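Local coordinates for protein predicted ATPase of the ABC class (Vibrio vulnificus, PDB 5D6A) that probably hydrolyses ATP as an ABC-class ATPase, and is captured here in complex with the non-hydrolysable ATP analogue AMP-PNP, at residues Gln44-Lys47 with Gly48-Phe52; Arg99-Ile102 with Ala103-Ala107; Val515-Gln518 with Leu519-Ala523. One frame throughout, in Å; residues are numbered along the deposited sequence.

Contact 1: Gln44-Lys47 with Gly48-Phe52; sequences QQIK and GQYNF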
# COMPACT_ATOMS: atom_id res chain seq x y z
N GLN A 44 -30.46 -7.38 21.26
CA GLN A 44 -30.02 -6.42 22.28
C GLN A 44 -30.39 -6.86 23.70
O GLN A 44 -29.73 -6.47 24.66
CB GLN A 44 -30.60 -5.03 22.01
CG GLN A 44 -30.00 -4.33 20.80
CD GLN A 44 -28.54 -3.98 21.01
OE1 GLN A 44 -28.10 -3.77 22.14
NE2 GLN A 44 -27.79 -3.90 19.92
N GLN A 45 -31.45 -7.65 23.81
CA GLN A 45 -31.93 -8.14 25.11
C GLN A 45 -31.01 -9.22 25.70
O GLN A 45 -31.07 -9.49 26.90
CB GLN A 45 -33.35 -8.68 24.97
CG GLN A 45 -34.37 -7.64 24.52
CD GLN A 45 -35.75 -8.21 24.29
OE1 GLN A 45 -36.03 -9.36 24.64
NE2 GLN A 45 -36.63 -7.41 23.71
N ILE A 46 -30.18 -9.82 24.87
CA ILE A 46 -29.24 -10.86 25.30
C ILE A 46 -28.05 -10.24 26.04
O ILE A 46 -27.42 -10.90 26.87
CB ILE A 46 -28.72 -11.67 24.08
CG1 ILE A 46 -29.90 -12.33 23.35
CG2 ILE A 46 -27.72 -12.72 24.51
CD1 ILE A 46 -30.75 -13.22 24.22
N LYS A 47 -27.78 -8.97 25.74
CA LYS A 47 -26.68 -8.23 26.36
C LYS A 47 -26.64 -8.43 27.87
O LYS A 47 -27.68 -8.37 28.53
CB LYS A 47 -26.87 -6.73 26.08
CG LYS A 47 -25.70 -5.85 26.49
CD LYS A 47 -24.57 -5.93 25.49
CE LYS A 47 -24.84 -5.10 24.24
NZ LYS A 47 -24.79 -3.64 24.51
N GLY A 48 -25.45 -8.68 28.42
CA GLY A 48 -25.30 -8.86 29.87
C GLY A 48 -24.34 -9.95 30.27
O GLY A 48 -23.64 -10.52 29.44
N GLN A 49 -24.31 -10.24 31.57
CA GLN A 49 -23.45 -11.28 32.13
C GLN A 49 -24.27 -12.52 32.48
O GLN A 49 -25.42 -12.41 32.93
CB GLN A 49 -22.75 -10.76 33.39
CG GLN A 49 -21.86 -11.79 34.08
CD GLN A 49 -21.20 -11.26 35.34
OE1 GLN A 49 -21.42 -10.12 35.74
NE2 GLN A 49 -20.39 -12.10 35.98
N TYR A 50 -23.68 -13.69 32.29
CA TYR A 50 -24.33 -14.95 32.60
C TYR A 50 -23.34 -15.86 33.31
O TYR A 50 -22.33 -16.25 32.72
CB TYR A 50 -24.84 -15.62 31.32
CG TYR A 50 -25.83 -14.78 30.56
CD1 TYR A 50 -27.19 -14.82 30.87
CD2 TYR A 50 -25.42 -13.92 29.55
CE1 TYR A 50 -28.11 -14.04 30.19
CE2 TYR A 50 -26.33 -13.14 28.86
CZ TYR A 50 -27.67 -13.21 29.18
OH TYR A 50 -28.59 -12.43 28.50
N ASN A 51 -23.62 -16.17 34.57
CA ASN A 51 -22.74 -17.03 35.35
C ASN A 51 -23.04 -18.51 35.13
O ASN A 51 -23.88 -19.10 35.81
CB ASN A 51 -22.84 -16.69 36.85
CG ASN A 51 -22.30 -15.30 37.16
OD1 ASN A 51 -21.71 -14.63 36.31
ND2 ASN A 51 -22.48 -14.86 38.41
N PHE A 52 -22.35 -19.10 34.16
CA PHE A 52 -22.49 -20.53 33.85
C PHE A 52 -21.89 -21.33 34.99
O PHE A 52 -21.49 -20.78 36.01
CB PHE A 52 -21.78 -20.88 32.53
CG PHE A 52 -22.51 -20.44 31.29
CD1 PHE A 52 -22.72 -19.09 31.02
CD2 PHE A 52 -22.94 -21.37 30.36
CE1 PHE A 52 -23.38 -18.69 29.87
CE2 PHE A 52 -23.60 -20.98 29.20
CZ PHE A 52 -23.82 -19.64 28.96
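Tyr50 reaches back along the chain and donates its hydroxyl to the carbonyl of Ile46, with Tyr50 OH 2.5 Å from Ile46 O. The acceptor lies at the edge of the phenol ring, in its plane and on the CE2 side. Seen from the carbonyl, the hydroxyl approaches at a C=O...O angle of 121° and is tilted 34° from the carbonyl plane. The Ile46 side chain crosses the tyrosine at about a right angle, and its CG2 branch passes 4.1 Å from Tyr50 OH. Tyrosine suits this place because its ring can be buried while the hydroxyl answers a main-chain oxygen four residues earlier.

The turn between them passes through Gly48, whose positive phi of 140° would press a beta-carbon against the carbonyl oxygen of Lys47; hence glycine. From Gly48 the chain enters the first strand of a beta hairpin, where Gly48 and Tyr50 make backbone hydrogen bonds with Ile59 and Leu57 of strand 56-61. Strand alternation puts Gln49 and Asn51 in exposed positions, and Gln49 NE2 makes a weak hydrogen bond to Asn51 OD1 at 2.9 Å. Buried Tyr50 packs instead on Leu28 and Lys31 of helix 23-33, while Ile46 touches both Leu32 of that helix and Ile59 of strand 56-61.

Contact 2: Arg99-Ile102 with Ala103-Ala107; sequences RDFI and ARSFA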
# COMPACT_ATOMS: atom_id res chain seq x y z
N ARG A 99 -0.68 -18.20 26.65
CA ARG A 99 -1.84 -17.42 26.22
C ARG A 99 -2.05 -17.54 24.71
O ARG A 99 -3.19 -17.60 24.23
CB ARG A 99 -1.66 -15.95 26.60
CG ARG A 99 -1.67 -15.67 28.10
CD ARG A 99 -1.01 -14.33 28.39
NE ARG A 99 -1.62 -13.25 27.62
CZ ARG A 99 -1.09 -12.04 27.47
NH1 ARG A 99 0.09 -11.74 28.01
NH2 ARG A 99 -1.73 -11.13 26.75
N ASP A 100 -0.95 -17.55 23.97
CA ASP A 100 -0.99 -17.68 22.52
C ASP A 100 -1.48 -19.07 22.14
O ASP A 100 -2.34 -19.22 21.28
CB ASP A 100 0.40 -17.46 21.92
CG ASP A 100 0.41 -17.56 20.41
OD1 ASP A 100 -0.30 -16.77 19.75
OD2 ASP A 100 1.14 -18.42 19.88
N PHE A 101 -0.92 -20.09 22.79
CA PHE A 101 -1.27 -21.47 22.52
C PHE A 101 -2.76 -21.72 22.81
O PHE A 101 -3.42 -22.44 22.05
CB PHE A 101 -0.40 -22.42 23.36
CG PHE A 101 -0.59 -23.87 23.03
CD1 PHE A 101 0.17 -24.48 22.03
CD2 PHE A 101 -1.52 -24.64 23.71
CE1 PHE A 101 0.01 -25.82 21.73
CE2 PHE A 101 -1.69 -25.98 23.40
CZ PHE A 101 -0.93 -26.57 22.41
N ILE A 102 -3.26 -21.14 23.89
CA ILE A 102 -4.67 -21.28 24.26
C ILE A 102 -5.60 -20.66 23.21
O ILE A 102 -6.66 -21.22 22.91
CB ILE A 102 -4.94 -20.66 25.65
CG1 ILE A 102 -4.33 -21.55 26.74
CG2 ILE A 102 -6.44 -20.52 25.91
CD1 ILE A 102 -4.35 -20.94 28.12
N ALA A 103 -5.20 -19.53 22.64
CA ALA A 103 -5.98 -18.87 21.60
C ALA A 103 -6.04 -19.73 20.34
O ALA A 103 -7.10 -19.85 19.72
CB ALA A 103 -5.38 -17.51 21.27
N ARG A 104 -4.91 -20.33 19.98
CA ARG A 104 -4.83 -21.19 18.80
C ARG A 104 -5.59 -22.49 19.00
O ARG A 104 -6.18 -23.02 18.07
CB ARG A 104 -3.37 -21.49 18.45
CG ARG A 104 -2.54 -20.26 18.14
CD ARG A 104 -1.10 -20.64 17.83
NE ARG A 104 -0.25 -19.45 17.74
CZ ARG A 104 -0.09 -18.71 16.65
NH1 ARG A 104 -0.72 -19.01 15.51
NH2 ARG A 104 0.71 -17.65 16.69
N SER A 105 -5.58 -23.00 20.23
CA SER A 105 -6.31 -24.22 20.56
C SER A 105 -7.81 -23.95 20.47
O SER A 105 -8.56 -24.77 19.95
CB SER A 105 -5.96 -24.71 21.97
OG SER A 105 -4.61 -25.10 22.06
N PHE A 106 -8.22 -22.80 20.97
CA PHE A 106 -9.62 -22.39 20.94
C PHE A 106 -10.09 -22.23 19.49
O PHE A 106 -11.22 -22.58 19.16
CB PHE A 106 -9.81 -21.08 21.70
CG PHE A 106 -11.23 -20.60 21.74
CD1 PHE A 106 -11.74 -19.80 20.73
CD2 PHE A 106 -12.07 -20.96 22.79
CE1 PHE A 106 -13.05 -19.35 20.76
CE2 PHE A 106 -13.38 -20.51 22.83
CZ PHE A 106 -13.87 -19.71 21.82
N ALA A 107 -9.22 -21.69 18.65
CA ALA A 107 -9.54 -21.50 17.23
C ALA A 107 -9.68 -22.84 16.53
O ALA A 107 -10.55 -23.02 15.68
CB ALA A 107 -8.47 -20.65 16.55
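Asp100 and Arg104, one helical turn apart, form a salt bridge in which Arg104 NE lies 2.8 Å from Asp100 OD2 with a nearly straight N-H...O angle of 170°. Arg104 NH2 adds a weak bond to the same oxygen at 3.3 Å. The carboxylate oxygen sits in the guanidinium plane, at its edge, but the arginine meets it from above the carboxylate plane, the two planes being 77° apart. Arg104 gets there because its chain runs extended from CG to NE, while Asp100 turns CG anti to its backbone N (chi1 -179°).

Asp100 OD2 also accepts from His187 NE2 of helix 181-199, so one oxygen of the buried Asp100 serves two residues; Arg104 NH1 is taken up by Gly122 O. This i to i+4 pairing is a classic feature of alpha-helices, here helix 92-109 of the N-terminal region, whose backbone bonds include Arg104 N to Asp100 O at 3.1 Å and Phe106 N to Ile102 O at 2.9 Å.

Phe101 O has two donors, Ser105 N and Ser105 OG, each 2.9 Å away and arriving from opposite faces of the carbonyl plane. Serine suits this buried site, since its small hydroxyl can fold back onto the helix's own carbonyl. Ala103 touches Val131 of strand 131-133 with its small methyl, and Phe106 inserts its ring among Leu166, Phe169 and Ile170 of helix 155-172.

Contact 3: Val515-Gln518 with Leu519-Ala523; sequences VWYQ and LAQHA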
# COMPACT_ATOMS: atom_id res chain seq x y z
N VAL A 515 -4.44 3.90 22.41
CA VAL A 515 -3.43 4.57 23.23
C VAL A 515 -3.65 6.06 23.04
O VAL A 515 -3.61 6.83 24.00
CB VAL A 515 -1.99 4.18 22.83
CG1 VAL A 515 -0.98 5.11 23.48
CG2 VAL A 515 -1.72 2.73 23.20
N TRP A 516 -3.88 6.45 21.79
CA TRP A 516 -4.17 7.85 21.44
C TRP A 516 -5.37 8.32 22.25
O TRP A 516 -5.37 9.42 22.81
CB TRP A 516 -4.49 7.94 19.95
CG TRP A 516 -3.32 7.74 19.03
CD1 TRP A 516 -2.10 7.18 19.34
CD2 TRP A 516 -3.30 7.95 17.62
NE1 TRP A 516 -1.31 7.12 18.22
CE2 TRP A 516 -2.03 7.57 17.15
CE3 TRP A 516 -4.24 8.45 16.70
CZ2 TRP A 516 -1.66 7.67 15.81
CZ3 TRP A 516 -3.87 8.56 15.37
CH2 TRP A 516 -2.60 8.17 14.94
N TYR A 517 -6.39 7.46 22.32
CA TYR A 517 -7.61 7.75 23.07
C TYR A 517 -7.29 8.10 24.52
O TYR A 517 -7.93 8.96 25.11
CB TYR A 517 -8.57 6.56 23.01
CG TYR A 517 -9.88 6.76 23.75
CD1 TYR A 517 -10.95 7.43 23.15
CD2 TYR A 517 -10.06 6.28 25.04
CE1 TYR A 517 -12.14 7.62 23.82
CE2 TYR A 517 -11.25 6.46 25.72
CZ TYR A 517 -12.29 7.14 25.11
OH TYR A 517 -13.48 7.33 25.78
N GLN A 518 -6.29 7.43 25.09
CA GLN A 518 -5.88 7.68 26.47
C GLN A 518 -5.08 8.98 26.59
O GLN A 518 -5.22 9.70 27.58
CB GLN A 518 -5.08 6.51 27.04
CG GLN A 518 -5.90 5.23 27.17
CD GLN A 518 -5.12 4.09 27.78
OE1 GLN A 518 -4.04 4.29 28.34
NE2 GLN A 518 -5.67 2.89 27.68
N LEU A 519 -4.25 9.26 25.59
CA LEU A 519 -3.47 10.49 25.59
C LEU A 519 -4.42 11.69 25.59
O LEU A 519 -4.15 12.71 26.21
CB LEU A 519 -2.56 10.56 24.36
CG LEU A 519 -1.46 9.50 24.22
CD1 LEU A 519 -0.76 9.64 22.87
CD2 LEU A 519 -0.45 9.59 25.35
N ALA A 520 -5.55 11.53 24.90
CA ALA A 520 -6.56 12.58 24.80
C ALA A 520 -7.22 12.95 26.13
O ALA A 520 -7.80 14.03 26.25
CB ALA A 520 -7.63 12.16 23.80
N GLN A 521 -7.13 12.07 27.12
CA GLN A 521 -7.74 12.30 28.43
C GLN A 521 -6.93 13.26 29.31
O GLN A 521 -7.44 13.73 30.32
CB GLN A 521 -7.90 10.97 29.17
CG GLN A 521 -8.65 9.89 28.40
CD GLN A 521 -10.09 10.25 28.08
OE1 GLN A 521 -10.75 10.95 28.84
NE2 GLN A 521 -10.59 9.74 26.96
N HIS A 522 -5.69 13.54 28.92
CA HIS A 522 -4.81 14.41 29.71
C HIS A 522 -5.01 15.90 29.47
O HIS A 522 -5.33 16.34 28.36
CB HIS A 522 -3.35 14.01 29.50
CG HIS A 522 -3.03 12.66 30.07
ND1 HIS A 522 -3.25 11.49 29.38
CD2 HIS A 522 -2.51 12.30 31.27
CE1 HIS A 522 -2.89 10.47 30.12
NE2 HIS A 522 -2.43 10.93 31.28
N ALA A 523 -4.80 16.67 30.54
CA ALA A 523 -5.01 18.12 30.58
C ALA A 523 -4.49 18.95 29.40
O ALA A 523 -5.26 19.69 28.78
CB ALA A 523 -4.45 18.69 31.89
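Leu519 N and Ala520 N donate to Val515 O and Trp516 O, both at 3.0 Å, as the last regular turn of helix 506-519, after which Leu519 to His522 form a type I beta turn. The next carbonyl but one, Gln518 O, is claimed differently: Gln521 N reaches it at 3.1 Å from above the carbonyl plane, and His522 ND1 adds a weak bond at 3.2 Å. Histidine suits the position, for a ring nitrogen can turn back to a carbonyl that the ending helix no longer serves with an i+4 amide.

Gln521 does similar work for Tyr517. Its chain bends at chi2 (-63°), bringing NE2 to a weak hydrogen bond with Tyr517 O at 3.3 Å. That same nitrogen hangs 3.5 Å above one face of the Tyr517 ring, offset toward the rim, with amide and ring planes 51° apart. A flexible glutamine chain lets one amide nitrogen serve the carbonyl and sit over the ring face at once.

On the buried side, Leu519 CG comes 4.5 Å from Val515 CG1, a loose aliphatic pairing whose leucine continues onto Leu469 of helix 468-475 and Leu536 of helix 529-536. Trp516 packs against Val559 and Leu563 of helix 556-564 and meets Phe490 edge to face. The arrangement is that of a helix C-terminus unwinding into a turn, with weak side-chain bonds to carbonyls of its final turn, within the MRB1590-type C-terminal domain.

How the contacts relate
The three contacts follow one another along the chain and none touches another. Contacts 1 and 2 both belong to the N-terminal family region, their centres 24 Å apart and their nearest atoms about 12 Å apart; one starts a strand, the other lies mid-helix. Contact 3, in the C-terminal domain, has its centre 31 Å from that of contact 1 and 32 Å from that of contact 2, with nearest atoms still about 16 and 14 Å away. The residues lining the AMP-PNP pocket fall between positions 217 and 428, so in sequence the nucleotide-binding part separates contacts 1 and 2 from contact 3, and none of the three supplies a pocket residue.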